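Local coordinates for protein extracellular ligand-binding receptor (Verminephrobacter eiseniae, PDB 4M88) that probably binds amino acids outside the cytoplasmic membrane and hands them to an ABC transporter, at residues 29-32 with 33-36; 272-275 with 276-280; 282-285 with 286-290; 317-320 with 321-324. All blocks are in the same frame, centred on the assembly; numbering follows the deposited sequence.

Contact 1 (29-32 with 33-36); sequences KAYL and AQAN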
loop_
_atom_site.group_PDB
_atom_site.type_symbol
_atom_site.label_atom_id
_atom_site.label_comp_id
_atom_site.label_asym_id
_atom_site.label_seq_id
_atom_site.Cartn_x
_atom_site.Cartn_y
_atom_site.Cartn_z
ATOM N N LYS A 29 -10.804 -6.884 9.344
ATOM C CA LYS A 29 -11.910 -7.337 10.182
ATOM C C LYS A 29 -13.207 -7.413 9.407
ATOM O O LYS A 29 -14.016 -8.324 9.623
ATOM C CB LYS A 29 -12.098 -6.393 11.366
ATOM C CG LYS A 29 -11.006 -6.484 12.395
ATOM C CD LYS A 29 -11.237 -5.425 13.450
ATOM C CE LYS A 29 -10.399 -5.688 14.678
ATOM N NZ LYS A 29 -10.352 -4.509 15.576
ATOM N N ALA A 30 -13.415 -6.444 8.519
ATOM C CA ALA A 30 -14.599 -6.422 7.672
ATOM C C ALA A 30 -14.668 -7.696 6.832
ATOM O O ALA A 30 -15.726 -8.322 6.753
ATOM C CB ALA A 30 -14.621 -5.181 6.787
ATOM N N TYR A 31 -13.557 -8.100 6.227
ATOM C CA TYR A 31 -13.579 -9.352 5.467
ATOM C C TYR A 31 -13.837 -10.563 6.366
ATOM O O TYR A 31 -14.687 -11.414 6.047
ATOM C CB TYR A 31 -12.304 -9.593 4.658
ATOM C CG TYR A 31 -12.347 -10.981 4.056
ATOM C CD1 TYR A 31 -13.203 -11.266 2.997
ATOM C CD2 TYR A 31 -11.593 -12.023 4.591
ATOM C CE1 TYR A 31 -13.285 -12.548 2.463
ATOM C CE2 TYR A 31 -11.674 -13.311 4.068
ATOM C CZ TYR A 31 -12.518 -13.562 3.006
ATOM O OH TYR A 31 -12.590 -14.833 2.469
ATOM N N LEU A 32 -13.092 -10.659 7.467
ATOM C CA LEU A 32 -13.233 -11.800 8.378
ATOM C C LEU A 32 -14.656 -11.974 8.892
ATOM O O LEU A 32 -15.148 -13.098 8.999
ATOM C CB LEU A 32 -12.249 -11.695 9.543
ATOM C CG LEU A 32 -10.782 -11.753 9.111
ATOM C CD1 LEU A 32 -9.890 -11.834 10.337
ATOM C CD2 LEU A 32 -10.515 -12.913 8.163
ATOM N N ALA A 33 -15.329 -10.871 9.212
ATOM C CA ALA A 33 -16.715 -10.944 9.643
ATOM C C ALA A 33 -17.624 -11.460 8.527
ATOM O O ALA A 33 -18.545 -12.250 8.772
ATOM C CB ALA A 33 -17.199 -9.567 10.156
ATOM N N GLN A 34 -17.373 -10.999 7.308
ATOM C CA GLN A 34 -18.115 -11.422 6.133
ATOM C C GLN A 34 -17.844 -12.914 5.924
ATOM O O GLN A 34 -18.770 -13.710 5.730
ATOM C CB GLN A 34 -17.661 -10.583 4.924
ATOM C CG GLN A 34 -18.576 -10.600 3.699
ATOM C CD GLN A 34 -18.095 -9.677 2.563
ATOM O OE1 GLN A 34 -16.955 -9.771 2.106
ATOM N NE2 GLN A 34 -18.983 -8.793 2.094
ATOM N N ALA A 35 -16.573 -13.299 6.006
ATOM C CA ALA A 35 -16.184 -14.703 5.842
ATOM C C ALA A 35 -16.837 -15.595 6.892
ATOM O O ALA A 35 -17.305 -16.692 6.576
ATOM C CB ALA A 35 -14.668 -14.848 5.889
ATOM N N ASN A 36 -16.876 -15.131 8.139
ATOM C CA ASN A 36 -17.497 -15.924 9.208
ATOM C C ASN A 36 -19.014 -16.018 9.097
ATOM O O ASN A 36 -19.602 -17.046 9.444
ATOM C CB ASN A 36 -17.074 -15.429 10.590
ATOM C CG ASN A 36 -15.615 -15.749 10.899
ATOM O OD1 ASN A 36 -15.053 -16.713 10.370
ATOM N ND2 ASN A 36 -14.993 -14.931 11.735
#
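Tyr31 lays one face of its ring over the methyl of Ala35, one helical turn on, in a CH-pi contact: Ala35 CB sits 4.1 Å from the ring centroid. The pairing depends on the first torsion of Tyr31, which holds CG trans to the backbone N (chi1 173°) and lets the ring lie along the helix. A small Ala35 suits a place where it meets both the Tyr31 ring and Leu46 of strand 45-52. Gln34 crosses the tyrosine side chain at about a right angle, its amide plane 87° from the ring, and its OE1 comes within 4.1 Å of Tyr31 CD1. That amide is held from outside, by the hydroxyl of Tyr292 and the carbonyl of Glu269. Beneath the side chains runs regular alpha-helical bonding, in which Ala35 N donates to Tyr31 O at 2.7 Å. A serine in place of Tyr31 would probably leave the Ala35 methyl without its aromatic cover and open a gap toward Ala295 and Arg296 of helix 286-303. Leu32 turns to Leu46 and Leu48 instead, so the helix is sandwiched between sheet and helices, as befits the crossover helix of the beta-alpha-beta unit 4-11, 18-37, 45-52.

Contact 2 (272-275 with 276-280); sequences AAMK and EAFPQ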
loop_
_atom_site.group_PDB
_atom_site.type_symbol
_atom_site.label_atom_id
_atom_site.label_comp_id
_atom_site.label_asym_id
_atom_site.label_seq_id
_atom_site.Cartn_x
_atom_site.Cartn_y
_atom_site.Cartn_z
ATOM N N ALA A 272 -20.194 -3.584 1.217
ATOM C CA ALA A 272 -21.153 -4.323 2.033
ATOM C C ALA A 272 -20.512 -4.802 3.336
ATOM O O ALA A 272 -21.138 -4.766 4.398
ATOM C CB ALA A 272 -21.723 -5.494 1.255
ATOM N N ALA A 273 -19.266 -5.250 3.249
ATOM C CA ALA A 273 -18.548 -5.729 4.426
ATOM C C ALA A 273 -18.307 -4.579 5.398
ATOM O O ALA A 273 -18.444 -4.741 6.611
ATOM C CB ALA A 273 -17.236 -6.411 4.019
HETATM N N MSE A 274 -17.951 -3.414 4.864
HETATM C CA MSE A 274 -17.736 -2.234 5.700
HETATM C C MSE A 274 -19.016 -1.735 6.388
HETATM O O MSE A 274 -18.965 -1.341 7.557
HETATM C CB MSE A 274 -17.061 -1.110 4.898
HETATM C CG MSE A 274 -15.641 -1.433 4.435
HETATM SE SE MSE A 274 -14.406 -1.640 5.960
HETATM C CE MSE A 274 -14.327 0.205 6.545
ATOM N N LYS A 275 -20.163 -1.761 5.698
ATOM C CA LYS A 275 -21.412 -1.292 6.324
ATOM C C LYS A 275 -21.762 -2.173 7.509
ATOM O O LYS A 275 -22.232 -1.694 8.542
ATOM C CB LYS A 275 -22.636 -1.352 5.400
ATOM C CG LYS A 275 -22.445 -1.109 3.938
ATOM C CD LYS A 275 -22.008 0.305 3.638
ATOM C CE LYS A 275 -21.875 0.526 2.133
ATOM N NZ LYS A 275 -21.072 1.737 1.828
ATOM N N GLU A 276 -21.578 -3.476 7.326
ATOM C CA GLU A 276 -21.904 -4.446 8.362
ATOM C C GLU A 276 -21.020 -4.270 9.601
ATOM O O GLU A 276 -21.512 -4.240 10.730
ATOM C CB GLU A 276 -21.770 -5.869 7.809
ATOM C CG GLU A 276 -22.753 -6.199 6.685
ATOM C CD GLU A 276 -22.596 -7.621 6.147
ATOM O OE1 GLU A 276 -21.441 -8.091 6.002
ATOM O OE2 GLU A 276 -23.633 -8.268 5.867
ATOM N N ALA A 277 -19.715 -4.137 9.375
ATOM C CA ALA A 277 -18.741 -4.097 10.460
ATOM C C ALA A 277 -18.599 -2.703 11.074
ATOM O O ALA A 277 -18.402 -2.567 12.280
ATOM C CB ALA A 277 -17.382 -4.602 9.958
ATOM N N PHE A 278 -18.684 -1.673 10.238
ATOM C CA PHE A 278 -18.479 -0.299 10.697
ATOM C C PHE A 278 -19.538 0.633 10.130
ATOM O O PHE A 278 -19.229 1.482 9.292
ATOM C CB PHE A 278 -17.080 0.183 10.296
ATOM C CG PHE A 278 -15.980 -0.709 10.783
ATOM C CD1 PHE A 278 -15.544 -0.636 12.102
ATOM C CD2 PHE A 278 -15.402 -1.644 9.932
ATOM C CE1 PHE A 278 -14.543 -1.467 12.565
ATOM C CE2 PHE A 278 -14.404 -2.483 10.388
ATOM C CZ PHE A 278 -13.969 -2.395 11.700
ATOM N N PRO A 279 -20.793 0.483 10.589
ATOM C CA PRO A 279 -21.925 1.208 9.995
ATOM C C PRO A 279 -21.853 2.733 10.104
ATOM O O PRO A 279 -22.488 3.408 9.294
ATOM C CB PRO A 279 -23.136 0.674 10.770
ATOM C CG PRO A 279 -22.584 0.110 12.030
ATOM C CD PRO A 279 -21.231 -0.428 11.660
ATOM N N GLN A 280 -21.106 3.270 11.066
ATOM C CA GLN A 280 -21.012 4.725 11.194
ATOM C C GLN A 280 -20.227 5.345 10.054
ATOM O O GLN A 280 -20.344 6.540 9.783
ATOM C CB GLN A 280 -20.368 5.137 12.521
ATOM C CG GLN A 280 -21.005 4.534 13.756
ATOM C CD GLN A 280 -22.517 4.659 13.770
ATOM O OE1 GLN A 280 -23.085 5.650 13.302
ATOM N NE2 GLN A 280 -23.182 3.644 14.314
#
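The backbone keeps its i to i+4 bonds to the end of the helix, from Glu276 N to Ala272 O and from Ala277 N to Ala273 O, before Phe278 leaves helical geometry. The last of the series runs from Phe278 N to Met274 O, at 2.7 Å. Selenomethionine Met274 meets the ring of Phe278 in a Met-aromatic contact, with SE 5.3 Å from the ring centroid and 71° off the ring normal. Its methyl CE also approaches Phe278 CD2, at 4.0 Å. Both approaches are slanted to the ring. The Met274 chain is folded at two successive bonds (chi2 -65°, chi3 -70°), which curls its end back toward Phe278; a flexible, unbranched residue suits such a hook. Pro279 carries no N-H to continue the helical pattern, and it rests its ring on the last turn with CB 3.4 Å from Lys275 O. Farther back, the aliphatic part of Glu276 lies against the chain, CG being 3.1 Å from Ala272 O. Small Ala273 allows close approach to helix 18-37, where it meets Ala30 and Gln34, while Phe278 reaches Gln26. Met274 fills the space between Ala30 on that helix, Gln288 on helix 286-303 and Tyr284 in the connecting loop.

Contact 3 (282-285 with 286-290); sequences QEYT and EFQLE. With GOL (glycerol), chain D.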
loop_
_atom_site.group_PDB
_atom_site.type_symbol
_atom_site.label_atom_id
_atom_site.label_comp_id
_atom_site.label_asym_id
_atom_site.label_seq_id
_atom_site.Cartn_x
_atom_site.Cartn_y
_atom_site.Cartn_z
ATOM N N GLN A 282 -18.944 6.696 6.653
ATOM C CA GLN A 282 -19.682 7.281 5.544
ATOM C C GLN A 282 -18.879 7.206 4.254
ATOM O O GLN A 282 -19.436 7.284 3.162
ATOM C CB GLN A 282 -20.021 8.741 5.851
ATOM C CG GLN A 282 -20.872 8.943 7.094
ATOM C CD GLN A 282 -22.350 8.810 6.804
ATOM O OE1 GLN A 282 -22.810 9.146 5.712
ATOM N NE2 GLN A 282 -23.108 8.317 7.782
ATOM N N GLU A 283 -17.566 7.060 4.394
ATOM C CA GLU A 283 -16.655 7.102 3.259
ATOM C C GLU A 283 -15.502 6.150 3.557
ATOM O O GLU A 283 -15.144 5.987 4.723
ATOM C CB GLU A 283 -16.125 8.527 3.091
ATOM C CG GLU A 283 -15.515 8.832 1.742
ATOM C CD GLU A 283 -15.081 10.284 1.624
ATOM O OE1 GLU A 283 -15.888 11.179 1.962
ATOM O OE2 GLU A 283 -13.930 10.525 1.201
ATOM N N TYR A 284 -14.930 5.522 2.528
ATOM C CA TYR A 284 -13.860 4.533 2.740
ATOM C C TYR A 284 -12.509 4.976 2.197
ATOM O O TYR A 284 -12.432 5.909 1.401
ATOM C CB TYR A 284 -14.248 3.186 2.137
ATOM C CG TYR A 284 -15.587 2.729 2.646
ATOM C CD1 TYR A 284 -15.856 2.713 4.008
ATOM C CD2 TYR A 284 -16.597 2.373 1.771
ATOM C CE1 TYR A 284 -17.095 2.330 4.489
ATOM C CE2 TYR A 284 -17.833 1.987 2.234
ATOM C CZ TYR A 284 -18.078 1.968 3.594
ATOM O OH TYR A 284 -19.313 1.582 4.059
ATOM N N THR A 285 -11.443 4.307 2.639
ATOM C CA THR A 285 -10.094 4.618 2.166
ATOM C C THR A 285 -9.448 3.431 1.452
ATOM O O THR A 285 -9.914 2.285 1.553
ATOM C CB THR A 285 -9.156 5.015 3.313
ATOM O OG1 THR A 285 -8.827 3.854 4.089
ATOM C CG2 THR A 285 -9.807 6.046 4.203
ATOM N N GLU A 286 -8.350 3.718 0.757
ATOM C CA GLU A 286 -7.578 2.705 0.054
ATOM C C GLU A 286 -6.956 1.697 1.026
ATOM O O GLU A 286 -6.804 0.522 0.700
ATOM C CB GLU A 286 -6.482 3.384 -0.773
ATOM C CG GLU A 286 -7.011 4.273 -1.916
ATOM C CD GLU A 286 -7.417 5.674 -1.466
ATOM O OE1 GLU A 286 -7.450 5.943 -0.242
ATOM O OE2 GLU A 286 -7.693 6.513 -2.354
ATOM N N PHE A 287 -6.598 2.144 2.224
ATOM C CA PHE A 287 -6.041 1.206 3.200
ATOM C C PHE A 287 -7.076 0.214 3.725
ATOM O O PHE A 287 -6.754 -0.947 3.967
ATOM C CB PHE A 287 -5.350 1.936 4.346
ATOM C CG PHE A 287 -3.991 2.456 3.974
ATOM C CD1 PHE A 287 -3.092 1.636 3.297
ATOM C CD2 PHE A 287 -3.633 3.763 4.245
ATOM C CE1 PHE A 287 -1.837 2.113 2.916
ATOM C CE2 PHE A 287 -2.384 4.245 3.877
ATOM C CZ PHE A 287 -1.484 3.416 3.213
ATOM N N GLN A 288 -8.311 0.660 3.906
ATOM C CA GLN A 288 -9.383 -0.276 4.255
ATOM C C GLN A 288 -9.542 -1.319 3.156
ATOM O O GLN A 288 -9.661 -2.505 3.431
ATOM C CB GLN A 288 -10.701 0.473 4.480
ATOM C CG GLN A 288 -10.666 1.292 5.767
ATOM C CD GLN A 288 -11.765 2.309 5.859
ATOM O OE1 GLN A 288 -12.394 2.642 4.861
ATOM N NE2 GLN A 288 -12.002 2.822 7.070
ATOM N N LEU A 289 -9.538 -0.880 1.904
ATOM C CA LEU A 289 -9.720 -1.818 0.802
ATOM C C LEU A 289 -8.531 -2.760 0.695
ATOM O O LEU A 289 -8.696 -3.942 0.416
ATOM C CB LEU A 289 -9.971 -1.080 -0.519
ATOM C CG LEU A 289 -10.102 -1.966 -1.759
ATOM C CD1 LEU A 289 -11.210 -2.990 -1.578
ATOM C CD2 LEU A 289 -10.400 -1.100 -2.974
ATOM N N GLU A 290 -7.330 -2.240 0.939
ATOM C CA GLU A 290 -6.124 -3.065 0.908
ATOM C C GLU A 290 -6.178 -4.148 1.974
ATOM O O GLU A 290 -5.785 -5.292 1.725
ATOM C CB GLU A 290 -4.875 -2.202 1.119
ATOM C CG GLU A 290 -3.573 -2.973 0.976
ATOM C CD GLU A 290 -2.417 -2.103 0.497
ATOM O OE1 GLU A 290 -2.532 -0.849 0.535
ATOM O OE2 GLU A 290 -1.391 -2.673 0.063
HETATM C C1 GOL D . -10.736 7.650 -3.183
HETATM O O1 GOL D . -12.113 7.347 -3.174
HETATM C C2 GOL D . -10.299 8.209 -1.827
HETATM O O2 GOL D . -8.982 8.702 -1.980
HETATM C C3 GOL D . -11.228 9.343 -1.380
HETATM O O3 GOL D . -10.797 9.865 -0.134
#
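Thr285 and Gln288 grip each other by two reciprocal hydrogen bonds. Gln288 N donates to Thr285 OG1 at 3.2 Å, nearly straight at 166°, and Thr285 N returns a bond to Gln288 OE1 at 2.9 Å. In the second the donor stands above the carbonyl plane of the amide, 49° out of it. The threonine hydroxyl can serve because it lies between the backbone N and the carbonyl carbon (chi1 73°), facing the N-H groups of the first turn. Gln288 OE1 also lies at the edge of the Tyr284 ring, near its plane, 3.6 Å from Tyr284 CD1. The other end of that amide, NE2, is bonded to Gln26 of helix 18-37. A leucine in place of Gln288 would probably leave Thr285 N without its acceptor and Gln26 without its mate. The backbone then takes up helical bonding, Leu289 N to Thr285 O. Glu286 extends the polar network outward: its OE2 accepts from O2 of a glycerol, probably from the crystallisation liquor, at 2.6 Å, and also binds Gln254. Glu283 OE2 touches the same glycerol through only a weak bond to O3. On the apolar side, Tyr284 packs edge-to-face with Phe270. The reciprocal pair is a capping box, with Thr285 as the N-cap of helix 286-303.

Contact 4 (317-320 with 321-324); sequences ATLS and TMGE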
loop_
_atom_site.group_PDB
_atom_site.type_symbol
_atom_site.label_atom_id
_atom_site.label_comp_id
_atom_site.label_asym_id
_atom_site.label_seq_id
_atom_site.Cartn_x
_atom_site.Cartn_y
_atom_site.Cartn_z
ATOM N N ALA A 317 1.292 -23.398 -0.609
ATOM C CA ALA A 317 1.220 -24.300 -1.750
ATOM C C ALA A 317 0.108 -23.833 -2.675
ATOM O O ALA A 317 0.260 -23.837 -3.897
ATOM C CB ALA A 317 0.959 -25.743 -1.281
ATOM N N THR A 318 -1.011 -23.419 -2.089
ATOM C CA THR A 318 -2.168 -23.032 -2.895
ATOM C C THR A 318 -1.976 -21.684 -3.598
ATOM O O THR A 318 -2.244 -21.574 -4.787
ATOM C CB THR A 318 -3.446 -23.014 -2.050
ATOM O OG1 THR A 318 -3.701 -24.344 -1.571
ATOM C CG2 THR A 318 -4.619 -22.541 -2.884
ATOM N N LEU A 319 -1.514 -20.667 -2.849
ATOM C CA LEU A 319 -1.223 -19.362 -3.441
ATOM C C LEU A 319 -0.365 -19.505 -4.699
ATOM O O LEU A 319 -0.652 -18.903 -5.735
ATOM C CB LEU A 319 -0.508 -18.459 -2.431
ATOM C CG LEU A 319 -1.359 -17.961 -1.255
ATOM C CD1 LEU A 319 -0.487 -17.268 -0.227
ATOM C CD2 LEU A 319 -2.446 -17.023 -1.741
ATOM N N SER A 320 0.658 -20.350 -4.642
ATOM C CA SER A 320 1.621 -20.466 -5.726
ATOM C C SER A 320 1.177 -21.351 -6.881
ATOM O O SER A 320 1.805 -21.330 -7.933
ATOM C CB SER A 320 2.967 -20.973 -5.196
ATOM O OG SER A 320 3.535 -20.040 -4.298
ATOM N N THR A 321 0.114 -22.133 -6.695
ATOM C CA THR A 321 -0.280 -23.094 -7.720
ATOM C C THR A 321 -1.722 -22.969 -8.210
ATOM O O THR A 321 -2.120 -23.690 -9.122
ATOM C CB THR A 321 -0.027 -24.566 -7.266
ATOM O OG1 THR A 321 -0.844 -24.879 -6.129
ATOM C CG2 THR A 321 1.430 -24.772 -6.901
HETATM N N MSE A 322 -2.499 -22.064 -7.620
HETATM C CA MSE A 322 -3.909 -21.927 -8.005
HETATM C C MSE A 322 -4.092 -21.175 -9.319
HETATM O O MSE A 322 -5.190 -21.146 -9.874
HETATM C CB MSE A 322 -4.720 -21.240 -6.901
HETATM C CG MSE A 322 -4.320 -19.804 -6.626
HETATM SE SE MSE A 322 -5.169 -19.064 -4.999
HETATM C CE MSE A 322 -4.339 -17.299 -5.098
ATOM N N GLY A 323 -3.023 -20.555 -9.807
ATOM C CA GLY A 323 -3.102 -19.790 -11.039
ATOM C C GLY A 323 -3.831 -18.479 -10.814
ATOM O O GLY A 323 -3.926 -17.989 -9.681
ATOM N N GLU A 324 -4.355 -17.906 -11.892
ATOM C CA GLU A 324 -5.056 -16.630 -11.793
ATOM C C GLU A 324 -6.408 -16.780 -11.112
ATOM O O GLU A 324 -7.225 -17.612 -11.507
ATOM C CB GLU A 324 -5.284 -16.025 -13.179
ATOM C CG GLU A 324 -4.144 -15.175 -13.698
ATOM C CD GLU A 324 -4.591 -14.149 -14.719
ATOM O OE1 GLU A 324 -5.745 -13.675 -14.622
ATOM O OE2 GLU A 324 -3.782 -13.820 -15.612
HETATM O O HOH W 1 -1.685 -17.896 -8.036
#
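Met322 and Leu319 lie side by side and point the same way at the C-terminal end of an alpha-helix, 312-321 of the periplasmic binding protein fold, closed by a glycine with positive phi, Gly323, ahead of strand 325-327. The selenomethionine methyl CE rests 3.9 Å from Leu319 CD2. Thr318 instead crosses the Met322 chain at about a right angle, its CG2 methyl meeting SE at 4.1 Å. Beyond CG the Met322 chain is fully extended, and CG itself stands between backbone N and carbonyl carbon (chi1 65°), which lays the selenoether chain along this end of the helix. The apolar chain of Met322 suits a place beside Leu319 and against His304 and Ala301, the latter on helix 286-303. The hydroxyl of Thr318 faces another way, bonded to Asn307 and to the carbonyl of Asn314.

Thr321 uses its hydroxyl across the last turn: OG1 donates to Ala317 O at 2.7 Å, giving this exposed threonine a bond back to the preceding turn. Thr318 O is shared by an i+4 and an i+3 donor, Met322 N nearly in line with the carbonyl and Thr321 N above its plane, 65° out. Glycine suits position 323 because a phi of 74° is costly for residues with a CB. One water closes the turn, donating to Leu319 O at 2.7 Å and to Gly323 O at 2.8 Å.

In chain order the four contacts lie on helix 18-37, at the end of helix 265-277, at the start of helix 286-303 and at the end of helix 312-321. Contacts 1 and 2 have centres about 10 Å apart and touch, as Ala30 and Gln34 pack on Ala273 and Met274. Contacts 2 and 3, about 11 Å apart between centres, meet through Lys275 with Tyr284 and Met274 with Gln288. Contact 4 stands apart, its centre about 22 Å from contact 1 and 30 Å from contact 2, yet helix 286-303 packs against it as well. A helix from near the N-terminus thus packs with helices from the last third of the chain beside the parallel sheet containing strand 45-52, consistent with the alpha/beta lobes of periplasmic binding proteins.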